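Local coordinates for histidine-containing phosphotransfer protein 2 (Oryza sativa, PDB 1YVI), which relays phosphoryl groups through an active histidine from cytokinin sensor histidine kinases to response regulators, promoting cytokinin signalling, at residues L65-D76 against R102-C113. Sequence-based numbering, arbitrary orientation.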
ATOM      1  N   LEU A  65      19.828   2.319   0.600  1.00 16.51           N
ATOM      2  CA  LEU A  65      20.330   2.597  -0.769  1.00 15.83           C
ATOM      3  C   LEU A  65      21.214   3.839  -0.871  1.00 19.69           C
ATOM      4  O   LEU A  65      21.851   4.072  -1.923  1.00 17.78           O
ATOM      5  CB  LEU A  65      19.148   2.729  -1.737  1.00 16.46           C
ATOM      6  CG  LEU A  65      18.352   1.432  -1.981  1.00 15.51           C
ATOM      7  CD1 LEU A  65      17.120   1.725  -2.888  1.00 15.90           C
ATOM      8  CD2 LEU A  65      19.273   0.362  -2.605  1.00 12.79           C
ATOM      9  N   GLU A  66      21.250   4.613   0.209  1.00 17.71           N
ATOM     10  CA  GLU A  66      22.148   5.779   0.407  1.00 21.61           C
ATOM     11  C   GLU A  66      23.509   5.359   0.993  1.00 21.70           C
ATOM     12  O   GLU A  66      24.399   6.176   1.070  1.00 20.87           O
ATOM     13  CB  GLU A  66      21.454   6.830   1.316  1.00 21.24           C
ATOM     14  CG  GLU A  66      20.264   7.524   0.568  1.00 24.13           C
ATOM     15  CD  GLU A  66      19.243   8.300   1.445  1.00 32.94           C
ATOM     16  OE1 GLU A  66      19.576   8.637   2.621  1.00 31.91           O
ATOM     17  OE2 GLU A  66      18.086   8.580   0.919  1.00 34.44           O
ATOM     18  N   GLN A  67      23.700   4.087   1.377  1.00 21.04           N
ATOM     19  CA  GLN A  67      24.973   3.722   2.062  1.00 23.79           C
ATOM     20  C   GLN A  67      26.143   3.534   1.083  1.00 21.35           C
ATOM     21  O   GLN A  67      25.923   3.118  -0.037  1.00 22.94           O
ATOM     22  CB  GLN A  67      24.821   2.456   2.892  1.00 16.78           C
ATOM     23  CG  GLN A  67      23.762   2.546   3.962  1.00 23.30           C
ATOM     24  CD  GLN A  67      23.928   3.769   4.843  1.00 32.10           C
ATOM     25  OE1 GLN A  67      24.950   3.916   5.528  1.00 28.60           O
ATOM     26  NE2 GLN A  67      22.932   4.674   4.814  1.00 32.04           N
ATOM     27  N   PRO A  68      27.398   3.805   1.513  1.00 27.57           N
ATOM     28  CA  PRO A  68      28.540   3.561   0.601  1.00 27.61           C
ATOM     29  C   PRO A  68      28.568   2.131   0.080  1.00 26.42           C
ATOM     30  O   PRO A  68      28.761   1.902  -1.100  1.00 25.04           O
ATOM     31  CB  PRO A  68      29.786   3.812   1.511  1.00 28.18           C
ATOM     32  CG  PRO A  68      29.342   4.700   2.546  1.00 32.67           C
ATOM     33  CD  PRO A  68      27.854   4.373   2.799  1.00 28.75           C
ATOM     34  N   VAL A  69      28.343   1.171   0.975  1.00 23.42           N
ATOM     35  CA  VAL A  69      28.220  -0.203   0.566  1.00 24.11           C
ATOM     36  C   VAL A  69      26.749  -0.608   0.795  1.00 19.62           C
ATOM     37  O   VAL A  69      26.227  -0.418   1.886  1.00 19.41           O
ATOM     38  CB  VAL A  69      29.229  -1.086   1.379  1.00 24.57           C
ATOM     39  CG1 VAL A  69      29.115  -2.550   1.018  1.00 26.24           C
ATOM     40  CG2 VAL A  69      30.702  -0.576   1.125  1.00 28.96           C
ATOM     41  N   VAL A  70      26.073  -1.100  -0.230  1.00 17.43           N
ATOM     42  CA  VAL A  70      24.648  -1.394  -0.074  1.00 16.03           C
ATOM     43  C   VAL A  70      24.530  -2.830   0.390  1.00 18.93           C
ATOM     44  O   VAL A  70      25.173  -3.736  -0.181  1.00 17.28           O
ATOM     45  CB  VAL A  70      23.859  -1.197  -1.372  1.00 14.19           C
ATOM     46  CG1 VAL A  70      22.431  -1.681  -1.178  1.00 12.64           C
ATOM     47  CG2 VAL A  70      23.840   0.289  -1.745  1.00 15.53           C
ATOM     48  N   ASN A  71      23.721  -3.043   1.434  1.00 17.44           N
ATOM     49  CA  ASN A  71      23.437  -4.410   1.883  1.00 16.06           C
ATOM     50  C   ASN A  71      22.213  -4.860   1.082  1.00 17.94           C
ATOM     51  O   ASN A  71      21.088  -4.617   1.522  1.00 14.30           O
ATOM     52  CB  ASN A  71      23.110  -4.396   3.365  1.00 15.56           C
ATOM     53  CG  ASN A  71      22.799  -5.768   3.904  1.00 20.34           C
ATOM     54  OD1 ASN A  71      22.607  -6.737   3.164  1.00 17.79           O
ATOM     55  ND2 ASN A  71      22.800  -5.864   5.221  1.00 22.31           N
ATOM     56  N   PHE A  72      22.441  -5.518  -0.065  1.00 15.74           N
ATOM     57  CA  PHE A  72      21.354  -5.928  -0.940  1.00 16.02           C
ATOM     58  C   PHE A  72      20.476  -7.030  -0.341  1.00 18.93           C
ATOM     59  O   PHE A  72      19.316  -7.141  -0.681  1.00 13.31           O
ATOM     60  CB  PHE A  72      21.911  -6.338  -2.331  1.00 16.77           C
ATOM     61  CG  PHE A  72      22.422  -5.159  -3.137  1.00 13.64           C
ATOM     62  CD1 PHE A  72      21.513  -4.270  -3.702  1.00 12.95           C
ATOM     63  CD2 PHE A  72      23.797  -4.920  -3.276  1.00 15.23           C
ATOM     64  CE1 PHE A  72      21.946  -3.137  -4.417  1.00 13.58           C
ATOM     65  CE2 PHE A  72      24.264  -3.798  -3.999  1.00 16.47           C
ATOM     66  CZ  PHE A  72      23.305  -2.892  -4.574  1.00 10.61           C
ATOM     67  N   ASP A  73      21.027  -7.857   0.540  1.00 13.44           N
ATOM     68  CA  ASP A  73      20.204  -8.877   1.201  1.00 16.74           C
ATOM     69  C   ASP A  73      19.139  -8.241   2.083  1.00 14.01           C
ATOM     70  O   ASP A  73      18.024  -8.724   2.099  1.00 15.89           O
ATOM     71  CB  ASP A  73      21.061  -9.766   2.089  1.00 16.92           C
ATOM     72  CG  ASP A  73      21.998 -10.642   1.301  1.00 23.58           C
ATOM     73  OD1 ASP A  73      21.674 -11.057   0.168  1.00 29.60           O
ATOM     74  OD2 ASP A  73      23.015 -10.985   1.884  1.00 31.64           O
ATOM     75  N   LYS A  74      19.490  -7.134   2.751  1.00 12.10           N
ATOM     76  CA  LYS A  74      18.575  -6.410   3.621  1.00 13.84           C
ATOM     77  C   LYS A  74      17.560  -5.575   2.831  1.00 13.44           C
ATOM     78  O   LYS A  74      16.360  -5.535   3.158  1.00 13.25           O
ATOM     79  CB  LYS A  74      19.354  -5.562   4.633  1.00 15.69           C
ATOM     80  CG  LYS A  74      18.473  -5.071   5.805  1.00 19.90           C
ATOM     81  CD  LYS A  74      19.331  -4.316   6.850  1.00 20.14           C
ATOM     82  CE  LYS A  74      18.445  -3.739   7.998  1.00 27.90           C
ATOM     83  NZ  LYS A  74      19.286  -3.344   9.198  1.00 29.43           N
ATOM     84  N   VAL A  75      18.000  -4.954   1.745  1.00 11.36           N
ATOM     85  CA  VAL A  75      17.025  -4.407   0.799  1.00  9.62           C
ATOM     86  C   VAL A  75      15.976  -5.406   0.361  1.00  9.95           C
ATOM     87  O   VAL A  75      14.763  -5.132   0.361  1.00 13.00           O
ATOM     88  CB  VAL A  75      17.771  -3.763  -0.441  1.00 13.99           C
ATOM     89  CG1 VAL A  75      16.723  -3.152  -1.451  1.00 16.01           C
ATOM     90  CG2 VAL A  75      18.763  -2.663   0.079  1.00 11.03           C
ATOM     91  N   ASP A  76      16.425  -6.562  -0.057  1.00  9.55           N
ATOM     92  CA  ASP A  76      15.553  -7.599  -0.570  1.00 13.64           C
ATOM     93  C   ASP A  76      14.576  -8.016   0.553  1.00 11.71           C
ATOM     94  O   ASP A  76      13.371  -8.164   0.327  1.00 13.86           O
ATOM     95  CB  ASP A  76      16.471  -8.753  -0.987  1.00 13.46           C
ATOM     96  CG  ASP A  76      15.857  -9.709  -1.979  1.00 17.90           C
ATOM     97  OD1 ASP A  76      14.706  -9.570  -2.411  1.00 19.55           O
ATOM     98  OD2 ASP A  76      16.566 -10.679  -2.313  1.00 17.23           O
ATOM     99  N   ARG A 102      13.036  -7.521  -6.603  1.00 19.01           N
ATOM    100  CA  ARG A 102      14.058  -8.544  -6.226  1.00 18.73           C
ATOM    101  C   ARG A 102      15.207  -8.701  -7.233  1.00 20.56           C
ATOM    102  O   ARG A 102      16.344  -9.041  -6.870  1.00 19.55           O
ATOM    103  CB  ARG A 102      13.445  -9.953  -6.093  1.00 19.82           C
ATOM    104  CG  ARG A 102      12.456 -10.132  -4.928  1.00 25.37           C
ATOM    105  CD  ARG A 102      12.415 -11.582  -4.397  1.00 19.35           C
ATOM    106  NE  ARG A 102      13.605 -11.910  -3.632  1.00 23.10           N
ATOM    107  CZ  ARG A 102      14.175 -13.112  -3.578  1.00 24.30           C
ATOM    108  NH1 ARG A 102      13.639 -14.147  -4.228  1.00 27.95           N
ATOM    109  NH2 ARG A 102      15.296 -13.279  -2.867  1.00 17.59           N
ATOM    110  N   GLN A 103      14.877  -8.603  -8.519  1.00 16.27           N
ATOM    111  CA  GLN A 103      15.900  -8.794  -9.564  1.00 18.08           C
ATOM    112  C   GLN A 103      17.071  -7.787  -9.399  1.00 13.41           C
ATOM    113  O   GLN A 103      18.214  -8.158  -9.577  1.00 18.09           O
ATOM    114  CB  GLN A 103      15.278  -8.680 -10.951  1.00 17.06           C
ATOM    115  CG  GLN A 103      16.265  -8.953 -12.074  1.00 20.75           C
ATOM    116  CD  GLN A 103      16.763 -10.367 -12.048  1.00 25.45           C
ATOM    117  OE1 GLN A 103      15.965 -11.292 -12.049  1.00 30.99           O
ATOM    118  NE2 GLN A 103      18.094 -10.551 -12.032  1.00 23.22           N
ATOM    119  N   PHE A 104      16.764  -6.537  -9.088  1.00 13.45           N
ATOM    120  CA  PHE A 104      17.791  -5.497  -8.854  1.00 14.43           C
ATOM    121  C   PHE A 104      18.659  -5.786  -7.651  1.00 16.83           C
ATOM    122  O   PHE A 104      19.818  -5.399  -7.626  1.00 15.11           O
ATOM    123  CB  PHE A 104      17.154  -4.112  -8.818  1.00 10.82           C
ATOM    124  CG  PHE A 104      16.202  -3.888  -9.961  1.00 12.78           C
ATOM    125  CD1 PHE A 104      16.666  -4.003 -11.312  1.00 17.40           C
ATOM    126  CD2 PHE A 104      14.876  -3.633  -9.734  1.00 12.56           C
ATOM    127  CE1 PHE A 104      15.800  -3.861 -12.356  1.00 17.17           C
ATOM    128  CE2 PHE A 104      13.971  -3.489 -10.804  1.00 15.20           C
ATOM    129  CZ  PHE A 104      14.449  -3.604 -12.128  1.00 15.01           C
ATOM    130  N   CYS A 105      18.102  -6.465  -6.640  1.00 20.32           N
ATOM    131  CA  CYS A 105      18.909  -6.958  -5.483  1.00 16.17           C
ATOM    132  C   CYS A 105      19.824  -8.073  -5.889  1.00 19.10           C
ATOM    133  O   CYS A 105      20.995  -8.060  -5.543  1.00 17.43           O
ATOM    134  CB  CYS A 105      18.002  -7.451  -4.357  1.00 16.58           C
ATOM    135  SG  CYS A 105      17.072  -6.098  -3.627  1.00 16.07           S
ATOM    136  N   GLN A 106      19.310  -8.996  -6.698  1.00 18.90           N
ATOM    137  CA  GLN A 106      20.144 -10.049  -7.255  1.00 19.95           C
ATOM    138  C   GLN A 106      21.236  -9.521  -8.170  1.00 19.32           C
ATOM    139  O   GLN A 106      22.350 -10.048  -8.168  1.00 15.92           O
ATOM    140  CB  GLN A 106      19.286 -11.049  -8.029  1.00 24.71           C
ATOM    141  CG  GLN A 106      20.136 -11.953  -8.925  1.00 33.13           C
ATOM    142  CD  GLN A 106      19.424 -13.216  -9.364  1.00 42.42           C
ATOM    143  OE1 GLN A 106      18.368 -13.173 -10.009  1.00 42.92           O
ATOM    144  NE2 GLN A 106      20.007 -14.363  -9.012  1.00 46.65           N
ATOM    145  N   ASP A 107      20.927  -8.487  -8.963  1.00 17.21           N
ATOM    146  CA  ASP A 107      21.924  -7.844  -9.843  1.00 15.26           C
ATOM    147  C   ASP A 107      22.885  -6.989  -9.056  1.00 17.14           C
ATOM    148  O   ASP A 107      23.860  -6.457  -9.613  1.00 17.44           O
ATOM    149  CB  ASP A 107      21.232  -6.926 -10.880  1.00 15.41           C
ATOM    150  CG  ASP A 107      20.432  -7.704 -11.922  1.00 18.39           C
ATOM    151  OD1 ASP A 107      20.548  -8.956 -11.963  1.00 17.18           O
ATOM    152  OD2 ASP A 107      19.647  -7.065 -12.661  1.00 20.64           O
ATOM    153  N   LYS A 108      22.588  -6.791  -7.778  1.00 14.43           N
ATOM    154  CA  LYS A 108      23.346  -5.886  -6.944  1.00 13.42           C
ATOM    155  C   LYS A 108      23.501  -4.498  -7.606  1.00 16.87           C
ATOM    156  O   LYS A 108      24.587  -3.959  -7.726  1.00 14.37           O
ATOM    157  CB  LYS A 108      24.696  -6.477  -6.576  1.00 18.11           C
ATOM    158  CG  LYS A 108      24.564  -7.833  -5.827  1.00 19.71           C
ATOM    159  CD  LYS A 108      25.959  -8.387  -5.549  1.00 31.61           C
ATOM    160  CE  LYS A 108      25.947  -9.458  -4.502  1.00 39.95           C
ATOM    161  NZ  LYS A 108      27.278  -9.479  -3.784  1.00 47.38           N
ATOM    162  N   SER A 109      22.364  -3.939  -8.033  1.00 14.14           N
ATOM    163  CA  SER A 109      22.322  -2.662  -8.727  1.00 13.60           C
ATOM    164  C   SER A 109      21.639  -1.611  -7.839  1.00 16.23           C
ATOM    165  O   SER A 109      20.427  -1.569  -7.732  1.00 11.70           O
ATOM    166  CB  SER A 109      21.477  -2.833  -9.990  1.00 14.95           C
ATOM    167  OG  SER A 109      21.456  -1.637 -10.764  1.00 16.47           O
ATOM    168  N   ARG A 110      22.417  -0.726  -7.256  1.00 16.10           N
ATOM    169  CA  ARG A 110      21.891   0.345  -6.429  1.00 14.91           C
ATOM    170  C   ARG A 110      20.922   1.197  -7.263  1.00 18.75           C
ATOM    171  O   ARG A 110      19.812   1.526  -6.823  1.00 14.26           O
ATOM    172  CB  ARG A 110      23.082   1.223  -5.959  1.00 15.78           C
ATOM    173  CG  ARG A 110      22.622   2.425  -5.135  1.00 16.52           C
ATOM    174  CD  ARG A 110      23.672   3.535  -5.054  1.00 18.25           C
ATOM    175  NE  ARG A 110      24.972   3.088  -4.512  1.00 17.84           N
ATOM    176  CZ  ARG A 110      25.360   3.154  -3.239  1.00 26.19           C
ATOM    177  NH1 ARG A 110      24.531   3.609  -2.313  1.00 19.47           N
ATOM    178  NH2 ARG A 110      26.583   2.744  -2.883  1.00 21.77           N
ATOM    179  N   ASP A 111      21.340   1.535  -8.490  1.00 16.12           N
ATOM    180  CA  ASP A 111      20.519   2.378  -9.359  1.00 16.23           C
ATOM    181  C   ASP A 111      19.253   1.716  -9.792  1.00 13.45           C
ATOM    182  O   ASP A 111      18.234   2.369  -9.852  1.00 16.14           O
ATOM    183  CB  ASP A 111      21.315   2.896 -10.565  1.00 17.05           C
ATOM    184  CG  ASP A 111      22.340   3.987 -10.194  1.00 22.25           C
ATOM    185  OD1 ASP A 111      22.583   4.356  -8.998  1.00 23.96           O
ATOM    186  OD2 ASP A 111      22.958   4.493 -11.127  1.00 29.42           O
ATOM    187  N   GLY A 112      19.261   0.405 -10.018  1.00 11.27           N
ATOM    188  CA  GLY A 112      18.034  -0.313 -10.335  1.00 11.47           C
ATOM    189  C   GLY A 112      17.055  -0.322  -9.126  1.00 13.03           C
ATOM    190  O   GLY A 112      15.864  -0.150  -9.290  1.00 11.67           O
ATOM    191  N   CYS A 113      17.581  -0.577  -7.931  1.00 10.71           N
ATOM    192  CA  CYS A 113      16.813  -0.536  -6.663  1.00 11.81           C
ATOM    193  C   CYS A 113      16.217   0.866  -6.487  1.00 13.28           C
ATOM    194  O   CYS A 113      15.036   0.979  -6.153  1.00 12.95           O
ATOM    195  CB  CYS A 113      17.724  -0.888  -5.476  1.00 10.96           C
ATOM    196  SG  CYS A 113      18.171  -2.659  -5.439  1.00 14.80           S
TER
HETATM  197  O   HOH W   1      17.155 -11.366  -4.906  1.00 31.01           O
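The ring of Phe72 lies clamped between Val70 CG1 on one face and the backbone of Lys108 on the other, where Lys108 CA makes a CH-pi contact 3.6 Å from the ring centroid, almost on its normal. That close approach falls at the Schellman turn ending helix 92-106. Cys113 SG meets the ring edge, 3.9 Å from Phe72 CE1. Arg110 leaves helix 110-142 with CG opposite the backbone nitrogen (chi1 177°), then bends at chi3 to carry its guanidinium to the turn at 65-68. There Arg110 NH1 donates to Leu65 O and Gln67 O, both at 2.7 Å, the former from above the carbonyl plane; NH2 shares Gln67 O and bonds weakly to Pro68 O. Val70 CG2 rests on a guanidinium face, 3.4 Å from Arg110 NH1. At the far end, Arg102 holds Asp76 side-on: Arg102 NE reaches Asp76 OD1 on its syn lone pair at 2.9 Å, nearly straight (168°), and NH2 takes OD2, the carboxylate and guanidinium planes 21° apart. A water joins Asp76 OD2 to Arg102 O. Arg110 thus ties backbone carbonyls to the start of helix 110-142, while Arg102 pairs charges across antiparallel helices of the HPt four-helix bundle.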